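PDB 5T3U: PTS system, IIA component, which probably relays phosphoryl groups as the cytoplasmic IIA component of a mannose-family phosphotransferase system linked to fucose utilization in Streptococcus pneumoniae. Local coordinates for residues 36-40 against 63-68. Residues are numbered along the deposited sequence.
Sequences NDRVR and ELLDSN
Residues 36-38 are a loop, with phi/psi of -60°/-26° at Asn36, -81°/-6° at Asp37 and -120°/-36° at Arg38; Val39 and Arg40 are extended, where strand 39-44 begins. Residues 63-65 lie in the C-terminal part of helix 50-65, Asp66 N bonds weakly to Glu63 O (3.2 Å) and Ser67 N to Leu64 O (3.1 Å), and Asn68 is extended. The closest CA pair is Asp37-Leu64, 6.1 Å. Leu64 (chi1 m, chi2 t) places CD2 3.6 Å from Asn36 O and 3.9 Å from Arg38 C. The C-terminal part of helix 50-65 thus packs against the start of a strand that is outermost, within this chain, in the parallel sheet (order 39-44, 7-16, 68-75, 96-100) of the α/β fold of mannose-type IIA domains. Arg40, nearly extended beyond chi1 m, donates NE to Asn36 O (2.9 Å, 170°) and NH1 to Glu63 OE2 in a salt bridge (2.9 Å, 176°), and a water links its NH2 (2.8 Å) to Glu63 OE2 (3.1 Å). Asp37 O lies 3.6 Å from Ser67 CB, while the Arg38 guanidinium salt-bridges Asp115.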
loop_
_atom_site.group_PDB
_atom_site.type_symbol
_atom_site.label_atom_id
_atom_site.label_comp_id
_atom_site.label_asym_id
_atom_site.label_seq_id
_atom_site.Cartn_x
_atom_site.Cartn_y
_atom_site.Cartn_z
ATOM N N ASN A 36 -0.228 13.083 16.052
ATOM C CA ASN A 36 -0.627 14.085 15.073
ATOM C C ASN A 36 0.404 15.164 14.715
ATOM O O ASN A 36 0.344 15.749 13.654
ATOM C CB ASN A 36 -1.850 14.807 15.668
ATOM C CG ASN A 36 -2.869 15.135 14.645
ATOM O OD1 ASN A 36 -3.009 14.428 13.639
ATOM N ND2 ASN A 36 -3.633 16.210 14.893
ATOM N N ASP A 37 1.327 15.454 15.613
ATOM C CA ASP A 37 2.383 16.398 15.299
ATOM C C ASP A 37 3.506 15.749 14.481
ATOM O O ASP A 37 4.439 16.443 14.098
ATOM C CB ASP A 37 2.969 17.016 16.583
ATOM C CG ASP A 37 3.494 15.965 17.539
ATOM O OD1 ASP A 37 2.981 14.828 17.507
ATOM O OD2 ASP A 37 4.410 16.268 18.341
ATOM N N ARG A 38 3.453 14.428 14.259
ATOM C CA ARG A 38 4.501 13.739 13.460
ATOM C C ARG A 38 3.960 13.042 12.215
ATOM O O ARG A 38 4.630 12.978 11.199
ATOM C CB ARG A 38 5.252 12.680 14.284
ATOM C CG ARG A 38 5.820 13.143 15.583
ATOM C CD ARG A 38 6.810 14.295 15.419
ATOM N NE ARG A 38 7.902 14.034 14.466
ATOM C CZ ARG A 38 9.034 13.388 14.750
ATOM N NH1 ARG A 38 9.243 12.880 15.958
ATOM N NH2 ARG A 38 9.970 13.230 13.812
ATOM N N VAL A 39 2.763 12.479 12.311
ATOM C CA VAL A 39 2.172 11.684 11.233
ATOM C C VAL A 39 0.699 11.937 11.117
ATOM O O VAL A 39 -0.033 11.986 12.129
ATOM C CB VAL A 39 2.394 10.137 11.435
ATOM C CG1 VAL A 39 1.836 9.348 10.233
ATOM C CG2 VAL A 39 3.881 9.822 11.631
ATOM N N ARG A 40 0.265 12.124 9.873
ATOM C CA ARG A 40 -1.160 12.335 9.575
ATOM C C ARG A 40 -1.583 11.576 8.338
ATOM O O ARG A 40 -0.756 11.259 7.482
ATOM C CB ARG A 40 -1.441 13.837 9.370
ATOM C CG ARG A 40 -1.365 14.617 10.692
ATOM C CD ARG A 40 -1.782 16.075 10.479
ATOM N NE ARG A 40 -1.293 16.888 11.589
ATOM C CZ ARG A 40 -1.653 18.151 11.812
ATOM N NH1 ARG A 40 -2.529 18.751 11.007
ATOM N NH2 ARG A 40 -1.152 18.793 12.863
ATOM N N GLU A 63 0.670 22.467 8.802
ATOM C CA GLU A 63 0.691 22.180 10.233
ATOM C C GLU A 63 1.782 21.207 10.670
ATOM O O GLU A 63 2.341 21.325 11.759
ATOM C CB GLU A 63 -0.687 21.740 10.716
ATOM C CG GLU A 63 -1.639 22.925 10.779
ATOM C CD GLU A 63 -3.097 22.520 10.842
ATOM O OE1 GLU A 63 -3.913 23.241 10.224
ATOM O OE2 GLU A 63 -3.428 21.498 11.494
ATOM N N LEU A 64 2.127 20.274 9.794
ATOM C CA LEU A 64 3.207 19.354 10.074
ATOM C C LEU A 64 4.517 20.129 10.035
ATOM O O LEU A 64 5.415 19.855 10.823
ATOM C CB LEU A 64 3.170 18.144 9.114
ATOM C CG LEU A 64 2.175 17.023 9.509
ATOM C CD1 LEU A 64 2.032 15.943 8.412
ATOM C CD2 LEU A 64 2.539 16.357 10.863
ATOM N N LEU A 65 4.623 21.111 9.144
ATOM C CA LEU A 65 5.829 21.963 9.097
ATOM C C LEU A 65 6.030 22.882 10.318
ATOM O O LEU A 65 7.169 23.367 10.560
ATOM C CB LEU A 65 5.951 22.747 7.774
ATOM C CG LEU A 65 6.270 21.968 6.486
ATOM C CD1 LEU A 65 5.864 22.788 5.240
ATOM C CD2 LEU A 65 7.739 21.524 6.409
ATOM N N ASP A 66 4.973 23.093 11.101
ATOM C CA ASP A 66 5.123 23.859 12.338
ATOM C C ASP A 66 5.923 23.085 13.367
ATOM O O ASP A 66 6.488 23.694 14.268
ATOM C CB ASP A 66 3.783 24.232 12.973
ATOM C CG ASP A 66 2.979 25.184 12.137
ATOM O OD1 ASP A 66 3.569 26.044 11.445
ATOM O OD2 ASP A 66 1.724 25.070 12.174
ATOM N N SER A 67 5.943 21.744 13.229
ATOM C CA SER A 67 6.524 20.820 14.220
ATOM C C SER A 67 7.661 19.979 13.699
ATOM O O SER A 67 8.238 19.192 14.453
ATOM C CB SER A 67 5.468 19.806 14.679
ATOM O OG SER A 67 4.467 20.434 15.434
ATOM N N ASN A 68 7.950 20.086 12.412
ATOM C CA ASN A 68 8.970 19.242 11.811
ATOM C C ASN A 68 9.720 20.100 10.840
ATOM O O ASN A 68 9.113 20.959 10.232
ATOM C CB ASN A 68 8.317 18.065 11.036
ATOM C CG ASN A 68 7.500 17.167 11.912
ATOM O OD1 ASN A 68 6.284 17.337 12.030
ATOM N ND2 ASN A 68 8.150 16.217 12.547
HETATM O O HOH W 1 -1.926 21.148 14.130
#